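Long-range contacts in GRMZM2G135359 pseudokinase (Zea mays, PDB 6CPY), which is the pseudokinase domain of a membrane-spanning receptor-like kinase, presumably able to bind ATP and of uncertain catalytic activity: residues 103-109 with 120-125; 228-232 with 258-262. Numbering follows the deposited sequence.

Contact 1 (103-109 with 120-125); sequences FMNLLGY and MVFEYA
Leu106 lays its CD1 over one face of the Phe122 ring, 4.1 Å from the centroid and 24° off the normal, a CH-pi contact; Leu106 is t/p, Phe122 m. The two form a non-hydrogen-bonded antiparallel pair, CA-CA 4.6 Å, and Leu106 CD1 also meets Met120 CB at 3.9 Å. The axes of the short strand segments 106-109 and 120-123 approach to 4.5 Å, with 158° between their N-to-C directions, so nearly antiparallel. A classic beta bulge shifts the register: Leu107 (phi/psi -104/-14) and Gly108 (174/179) both face Val121, whose O accepts from Leu107 N at 2.7 Å and, weakly, from Gly108 N at 3.3 Å, while Val121 N donates to Gly108 O at 2.9 Å. Beyond it Tyr109 pairs with Met120, CA-CA 4.4 Å. Toward the other end, Glu123 N reaches Asn105 O at 3.0 Å, and the Glu123 side chain (m, t) reaches across so that OE1 accepts from Asn105 N at 3.1 Å; Lys187 forms a salt bridge with the same carboxylate, and Asn105 ND2 bonds mainly to His100 O. Met104, centre of an inverse gamma turn, extends t/t/m, placing CG 3.9 Å from Phe122 CB and CE 3.7 Å from Ala125 CB. With Met120 packed against helix 82-96, this is the beta4-beta5 hairpin of the protein kinase N-lobe, running from strand 117-123 into the hinge.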
ATOM      1  N   PHE A 103      -0.182   7.602  -0.805  1.00 22.99           N
ATOM      2  CA  PHE A 103      -0.894   6.645   0.022  1.00 23.32           C
ATOM      3  C   PHE A 103      -2.351   6.575  -0.473  1.00 22.89           C
ATOM      4  O   PHE A 103      -2.888   7.564  -0.959  1.00 22.58           O
ATOM      5  CB  PHE A 103      -0.856   7.065   1.502  1.00 23.67           C
ATOM      6  CG  PHE A 103      -1.423   6.030   2.434  1.00 23.86           C
ATOM      7  CD1 PHE A 103      -0.801   4.803   2.580  1.00 24.05           C
ATOM      8  CD2 PHE A 103      -2.587   6.280   3.158  1.00 24.22           C
ATOM      9  CE1 PHE A 103      -1.313   3.831   3.410  1.00 25.13           C
ATOM     10  CE2 PHE A 103      -3.105   5.310   3.994  1.00 24.53           C
ATOM     11  CZ  PHE A 103      -2.480   4.089   4.117  1.00 25.00           C
ATOM     12  N   MET A 104      -2.954   5.396  -0.362  1.00 23.30           N
ATOM     13  CA  MET A 104      -4.377   5.217  -0.637  1.00 22.88           C
ATOM     14  C   MET A 104      -5.147   5.680   0.610  1.00 23.41           C
ATOM     15  O   MET A 104      -5.425   4.890   1.515  1.00 24.30           O
ATOM     16  CB  MET A 104      -4.658   3.758  -0.980  1.00 24.75           C
ATOM     17  CG  MET A 104      -6.118   3.444  -1.267  1.00 26.61           C
ATOM     18  SD  MET A 104      -6.314   1.873  -2.156  1.00 31.02           S
ATOM     19  CE  MET A 104      -5.757   2.399  -3.744  1.00 29.06           C
ATOM     20  N   ASN A 105      -5.456   6.976   0.637  1.00 22.20           N
ATOM     21  CA  ASN A 105      -5.904   7.658   1.844  1.00 23.42           C
ATOM     22  C   ASN A 105      -7.314   7.242   2.276  1.00 22.85           C
ATOM     23  O   ASN A 105      -8.188   6.957   1.441  1.00 22.47           O
ATOM     24  CB  ASN A 105      -5.821   9.170   1.669  1.00 24.33           C
ATOM     25  CG  ASN A 105      -4.396   9.647   1.448  1.00 24.52           C
ATOM     26  OD1 ASN A 105      -3.561   9.494   2.310  1.00 26.00           O
ATOM     27  ND2 ASN A 105      -4.127  10.206   0.290  1.00 24.94           N
ATOM     28  N   LEU A 106      -7.472   7.136   3.589  1.00 23.30           N
ATOM     29  CA  LEU A 106      -8.762   6.909   4.223  1.00 23.31           C
ATOM     30  C   LEU A 106      -9.637   8.157   4.127  1.00 23.41           C
ATOM     31  O   LEU A 106      -9.249   9.241   4.610  1.00 23.81           O
ATOM     32  CB  LEU A 106      -8.535   6.558   5.701  1.00 23.41           C
ATOM     33  CG  LEU A 106      -9.785   6.186   6.499  1.00 24.14           C
ATOM     34  CD1 LEU A 106     -10.385   4.885   6.015  1.00 24.46           C
ATOM     35  CD2 LEU A 106      -9.408   6.095   7.971  1.00 25.79           C
ATOM     36  N   LEU A 107     -10.795   8.019   3.476  1.00 23.64           N
ATOM     37  CA  LEU A 107     -11.719   9.137   3.234  1.00 23.92           C
ATOM     38  C   LEU A 107     -12.953   9.137   4.141  1.00 25.42           C
ATOM     39  O   LEU A 107     -13.698  10.123   4.176  1.00 25.22           O
ATOM     40  CB  LEU A 107     -12.217   9.100   1.791  1.00 26.36           C
ATOM     41  CG  LEU A 107     -11.142   9.230   0.711  1.00 26.70           C
ATOM     42  CD1 LEU A 107     -11.768   9.106  -0.681  1.00 28.26           C
ATOM     43  CD2 LEU A 107     -10.382  10.537   0.876  1.00 27.79           C
ATOM     44  N   GLY A 108     -13.193   8.023   4.822  1.00 23.65           N
ATOM     45  CA  GLY A 108     -14.343   7.905   5.707  1.00 24.42           C
ATOM     46  C   GLY A 108     -14.491   6.513   6.268  1.00 24.19           C
ATOM     47  O   GLY A 108     -13.695   5.620   5.980  1.00 23.69           O
ATOM     48  N   TYR A 109     -15.509   6.316   7.097  1.00 23.40           N
ATOM     49  CA  TYR A 109     -15.770   4.994   7.642  1.00 24.76           C
ATOM     50  C   TYR A 109     -17.268   4.858   7.880  1.00 25.17           C
ATOM     51  O   TYR A 109     -17.979   5.859   7.898  1.00 24.68           O
ATOM     52  CB  TYR A 109     -14.981   4.766   8.926  1.00 26.22           C
ATOM     53  CG  TYR A 109     -15.440   5.615  10.079  1.00 28.49           C
ATOM     54  CD1 TYR A 109     -14.918   6.880  10.279  1.00 30.17           C
ATOM     55  CD2 TYR A 109     -16.422   5.159  10.953  1.00 30.81           C
ATOM     56  CE1 TYR A 109     -15.355   7.679  11.327  1.00 32.09           C
ATOM     57  CE2 TYR A 109     -16.860   5.951  12.005  1.00 32.74           C
ATOM     58  CZ  TYR A 109     -16.314   7.206  12.184  1.00 33.30           C
ATOM     59  OH  TYR A 109     -16.728   8.005  13.227  1.00 36.82           O
ATOM     60  N   MET A 120     -14.434   0.693   5.765  1.00 22.60           N
ATOM     61  CA  MET A 120     -13.525   1.809   5.660  1.00 22.82           C
ATOM     62  C   MET A 120     -13.529   2.226   4.206  1.00 22.00           C
ATOM     63  O   MET A 120     -13.534   1.375   3.311  1.00 23.12           O
ATOM     64  CB  MET A 120     -12.112   1.402   6.114  1.00 24.87           C
ATOM     65  CG  MET A 120     -12.063   1.145   7.613  1.00 26.45           C
ATOM     66  SD  MET A 120     -10.432   0.704   8.228  1.00 28.59           S
ATOM     67  CE  MET A 120     -10.878  -0.048   9.799  1.00 29.47           C
ATOM     68  N   VAL A 121     -13.573   3.531   3.986  1.00 20.82           N
ATOM     69  CA  VAL A 121     -13.728   4.102   2.661  1.00 21.68           C
ATOM     70  C   VAL A 121     -12.398   4.722   2.235  1.00 21.62           C
ATOM     71  O   VAL A 121     -11.889   5.627   2.891  1.00 21.86           O
ATOM     72  CB  VAL A 121     -14.827   5.180   2.650  1.00 21.96           C
ATOM     73  CG1 VAL A 121     -14.974   5.808   1.264  1.00 22.46           C
ATOM     74  CG2 VAL A 121     -16.138   4.608   3.150  1.00 23.54           C
ATOM     75  N   PHE A 122     -11.864   4.254   1.105  1.00 22.47           N
ATOM     76  CA  PHE A 122     -10.566   4.699   0.634  1.00 22.90           C
ATOM     77  C   PHE A 122     -10.649   5.347  -0.731  1.00 23.39           C
ATOM     78  O   PHE A 122     -11.619   5.150  -1.472  1.00 23.86           O
ATOM     79  CB  PHE A 122      -9.620   3.511   0.541  1.00 22.27           C
ATOM     80  CG  PHE A 122      -9.261   2.920   1.864  1.00 22.41           C
ATOM     81  CD1 PHE A 122      -8.247   3.479   2.633  1.00 22.72           C
ATOM     82  CD2 PHE A 122      -9.915   1.798   2.333  1.00 22.03           C
ATOM     83  CE1 PHE A 122      -7.910   2.934   3.855  1.00 23.11           C
ATOM     84  CE2 PHE A 122      -9.580   1.249   3.548  1.00 23.67           C
ATOM     85  CZ  PHE A 122      -8.577   1.814   4.310  1.00 22.53           C
ATOM     86  N   GLU A 123      -9.609   6.104  -1.064  1.00 24.10           N
ATOM     87  CA  GLU A 123      -9.430   6.606  -2.434  1.00 25.58           C
ATOM     88  C   GLU A 123      -9.425   5.446  -3.418  1.00 25.45           C
ATOM     89  O   GLU A 123      -8.891   4.378  -3.119  1.00 25.17           O
ATOM     90  CB  GLU A 123      -8.108   7.354  -2.569  1.00 26.53           C
ATOM     91  CG  GLU A 123      -8.073   8.683  -1.853  1.00 27.50           C
ATOM     92  CD  GLU A 123      -6.703   9.337  -1.881  1.00 30.18           C
ATOM     93  OE1 GLU A 123      -5.688   8.607  -1.975  1.00 28.50           O
ATOM     94  OE2 GLU A 123      -6.651  10.579  -1.755  1.00 31.79           O
ATOM     95  N   TYR A 124     -10.012   5.658  -4.600  1.00 25.33           N
ATOM     96  CA  TYR A 124     -10.041   4.635  -5.659  1.00 26.01           C
ATOM     97  C   TYR A 124      -8.872   4.846  -6.604  1.00 25.83           C
ATOM     98  O   TYR A 124      -8.642   5.967  -7.031  1.00 26.89           O
ATOM     99  CB  TYR A 124     -11.320   4.765  -6.488  1.00 25.90           C
ATOM    100  CG  TYR A 124     -11.382   3.863  -7.702  1.00 26.44           C
ATOM    101  CD1 TYR A 124     -11.441   2.485  -7.557  1.00 26.43           C
ATOM    102  CD2 TYR A 124     -11.429   4.389  -8.993  1.00 26.91           C
ATOM    103  CE1 TYR A 124     -11.500   1.648  -8.660  1.00 27.37           C
ATOM    104  CE2 TYR A 124     -11.524   3.555 -10.101  1.00 27.68           C
ATOM    105  CZ  TYR A 124     -11.557   2.188  -9.923  1.00 27.99           C
ATOM    106  OH  TYR A 124     -11.631   1.331 -11.004  1.00 29.78           O
ATOM    107  N   ALA A 125      -8.176   3.769  -6.950  1.00 26.37           N
ATOM    108  CA  ALA A 125      -7.073   3.818  -7.928  1.00 26.70           C
ATOM    109  C   ALA A 125      -7.508   3.084  -9.193  1.00 27.60           C
ATOM    110  O   ALA A 125      -7.709   1.881  -9.155  1.00 30.02           O
ATOM    111  CB  ALA A 125      -5.838   3.167  -7.347  1.00 26.69           C
TER

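Contact 2 (228-232 with 258-262); sequences ILTGR and ELIDP
Thr230, Leu229 and Asp261 bury most of the surface here, where two helix ends meet. Thr230 closes helix 214-230, and its CA lies 4.3 Å from that of Asp261. Leu229 O accepts from Asp261 N at 2.9 Å, nearly straight at 175°, and Leu229 CB (m/t side chain) is 4.2 Å from Ile260 CD1. Thr230, chi1 p, sets CG2 3.4 Å from Leu259 O and 3.8 Å from Leu259 CD1; its OG1 bonds to Leu226 O and accepts from Arg232 N at 3.1 Å, an ST turn. Gly231 leaves the helix at phi/psi 71/15, its CA 3.5 Å from Asp261 OD2, where a CB would clash. One water joins Thr230 O (2.8 Å), Leu259 O (2.7 Å) and Arg232 NE (3.0 Å). Asp261, chi1 t, makes a salt bridge with Arg147 of helix 144-164. In the kinase C-lobe, helix 240-250 packs on Thr230 and Leu259 through Trp245, while helix 269-282 covers Leu229 and Leu259.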
ATOM      1  N   ILE A 228      10.302  -4.424  -9.596  1.00 22.22           N
ATOM      2  CA  ILE A 228       9.997  -3.394 -10.585  1.00 21.76           C
ATOM      3  C   ILE A 228      11.077  -3.390 -11.678  1.00 22.40           C
ATOM      4  O   ILE A 228      10.777  -3.264 -12.864  1.00 21.70           O
ATOM      5  CB  ILE A 228       9.893  -2.005  -9.911  1.00 21.91           C
ATOM      6  CG1 ILE A 228       8.624  -1.915  -9.047  1.00 21.79           C
ATOM      7  CG2 ILE A 228       9.929  -0.907 -10.945  1.00 21.39           C
ATOM      8  CD1 ILE A 228       8.608  -0.780  -8.043  1.00 22.24           C
ATOM      9  N   LEU A 229      12.331  -3.552 -11.272  1.00 23.07           N
ATOM     10  CA  LEU A 229      13.444  -3.535 -12.221  1.00 24.78           C
ATOM     11  C   LEU A 229      13.562  -4.779 -13.107  1.00 24.99           C
ATOM     12  O   LEU A 229      13.952  -4.669 -14.269  1.00 25.64           O
ATOM     13  CB  LEU A 229      14.752  -3.328 -11.472  1.00 25.24           C
ATOM     14  CG  LEU A 229      14.955  -1.947 -10.859  1.00 26.40           C
ATOM     15  CD1 LEU A 229      16.155  -2.005  -9.925  1.00 26.77           C
ATOM     16  CD2 LEU A 229      15.158  -0.866 -11.909  1.00 28.44           C
ATOM     17  N   THR A 230      13.253  -5.949 -12.556  1.00 25.82           N
ATOM     18  CA  THR A 230      13.497  -7.226 -13.236  1.00 27.31           C
ATOM     19  C   THR A 230      12.230  -7.867 -13.790  1.00 27.34           C
ATOM     20  O   THR A 230      12.294  -8.727 -14.672  1.00 27.99           O
ATOM     21  CB  THR A 230      14.150  -8.262 -12.294  1.00 28.22           C
ATOM     22  OG1 THR A 230      13.259  -8.570 -11.214  1.00 28.33           O
ATOM     23  CG2 THR A 230      15.435  -7.756 -11.740  1.00 28.88           C
ATOM     24  N   GLY A 231      11.082  -7.479 -13.247  1.00 29.30           N
ATOM     25  CA  GLY A 231       9.834  -8.162 -13.516  1.00 30.42           C
ATOM     26  C   GLY A 231       9.708  -9.548 -12.900  1.00 31.77           C
ATOM     27  O   GLY A 231       8.804 -10.286 -13.282  1.00 35.13           O
ATOM     28  N   ARG A 232      10.581  -9.895 -11.952  1.00 33.01           N
ATOM     29  CA  ARG A 232      10.599 -11.225 -11.320  1.00 36.82           C
ATOM     30  C   ARG A 232      10.258 -11.174  -9.825  1.00 36.93           C
ATOM     31  O   ARG A 232      10.636 -10.231  -9.121  1.00 33.72           O
ATOM     32  CB  ARG A 232      11.976 -11.870 -11.475  1.00 40.50           C
ATOM     33  CG  ARG A 232      12.402 -12.141 -12.910  1.00 43.62           C
ATOM     34  CD  ARG A 232      13.911 -12.288 -12.979  1.00 47.65           C
ATOM     35  NE  ARG A 232      14.408 -12.649 -14.310  1.00 51.21           N
ATOM     36  CZ  ARG A 232      14.555 -13.895 -14.768  1.00 53.91           C
ATOM     37  NH1 ARG A 232      14.230 -14.946 -14.017  1.00 55.58           N
ATOM     38  NH2 ARG A 232      15.027 -14.090 -15.995  1.00 54.75           N
ATOM     39  N   GLU A 258      20.613  -8.824 -19.042  1.00 30.18           N
ATOM     40  CA  GLU A 258      20.024 -10.061 -18.550  1.00 32.19           C
ATOM     41  C   GLU A 258      19.162  -9.804 -17.307  1.00 30.15           C
ATOM     42  O   GLU A 258      18.182 -10.494 -17.078  1.00 31.91           O
ATOM     43  CB  GLU A 258      21.116 -11.106 -18.252  1.00 35.76           C
ATOM     44  CG  GLU A 258      20.557 -12.414 -17.707  1.00 38.94           C
ATOM     45  CD  GLU A 258      21.551 -13.565 -17.672  1.00 42.81           C
ATOM     46  OE1 GLU A 258      22.761 -13.359 -17.927  1.00 45.65           O
ATOM     47  OE2 GLU A 258      21.101 -14.698 -17.372  1.00 46.89           O
ATOM     48  N   LEU A 259      19.535  -8.818 -16.509  1.00 28.44           N
ATOM     49  CA  LEU A 259      18.837  -8.527 -15.261  1.00 28.53           C
ATOM     50  C   LEU A 259      17.532  -7.756 -15.478  1.00 28.15           C
ATOM     51  O   LEU A 259      16.483  -8.098 -14.922  1.00 27.42           O
ATOM     52  CB  LEU A 259      19.743  -7.723 -14.333  1.00 29.07           C
ATOM     53  CG  LEU A 259      19.132  -7.354 -12.975  1.00 30.02           C
ATOM     54  CD1 LEU A 259      19.089  -8.560 -12.063  1.00 31.32           C
ATOM     55  CD2 LEU A 259      19.894  -6.229 -12.311  1.00 32.16           C
ATOM     56  N   ILE A 260      17.610  -6.710 -16.279  1.00 26.80           N
ATOM     57  CA  ILE A 260      16.513  -5.735 -16.377  1.00 26.02           C
ATOM     58  C   ILE A 260      15.366  -6.291 -17.234  1.00 26.38           C
ATOM     59  O   ILE A 260      15.595  -6.911 -18.267  1.00 26.33           O
ATOM     60  CB  ILE A 260      17.035  -4.390 -16.922  1.00 26.27           C
ATOM     61  CG1 ILE A 260      18.106  -3.795 -15.983  1.00 26.98           C
ATOM     62  CG2 ILE A 260      15.891  -3.393 -17.111  1.00 25.82           C
ATOM     63  CD1 ILE A 260      17.636  -3.491 -14.567  1.00 28.20           C
ATOM     64  N   ASP A 261      14.131  -6.072 -16.780  1.00 24.72           N
ATOM     65  CA  ASP A 261      12.934  -6.539 -17.463  1.00 26.62           C
ATOM     66  C   ASP A 261      12.929  -6.129 -18.940  1.00 26.51           C
ATOM     67  O   ASP A 261      12.945  -4.948 -19.244  1.00 25.80           O
ATOM     68  CB  ASP A 261      11.696  -5.952 -16.756  1.00 25.60           C
ATOM     69  CG  ASP A 261      10.387  -6.585 -17.208  1.00 26.65           C
ATOM     70  OD1 ASP A 261      10.354  -7.277 -18.251  1.00 26.03           O
ATOM     71  OD2 ASP A 261       9.380  -6.353 -16.498  1.00 27.27           O
ATOM     72  N   PRO A 262      12.878  -7.101 -19.869  1.00 28.46           N
ATOM     73  CA  PRO A 262      12.777  -6.720 -21.299  1.00 29.65           C
ATOM     74  C   PRO A 262      11.544  -5.879 -21.663  1.00 28.42           C
ATOM     75  O   PRO A 262      11.613  -5.038 -22.569  1.00 30.18           O
ATOM     76  CB  PRO A 262      12.745  -8.073 -22.034  1.00 31.16           C
ATOM     77  CG  PRO A 262      13.287  -9.060 -21.067  1.00 31.66           C
ATOM     78  CD  PRO A 262      12.975  -8.558 -19.686  1.00 30.38           C
TER
HETATM   79  O   HOH W   1      14.583  -9.922 -15.624  1.00 34.38           O

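How the contacts relate
Both contacts are largely buried, but they belong to different lobes of one kinase domain: their centres lie 31 Å apart, on opposite sides of the chain's centre, and their nearest atoms stay about 14 Å from each other. Contact 1 is the more central and covers about twice the area, joining consecutive strands of a sheet by repeated backbone bonds and apolar packing. Contact 2 lies farther out, ties together the ends of two helices separated by 25 residues, about half of them helical, and has one direct hydrogen bond between the segments, with a bridging water and some apolar packing. They share no secondary-structure element, yet each has an acidic side chain in a salt bridge, Glu123 with Lys187 and Asp261 with Arg147.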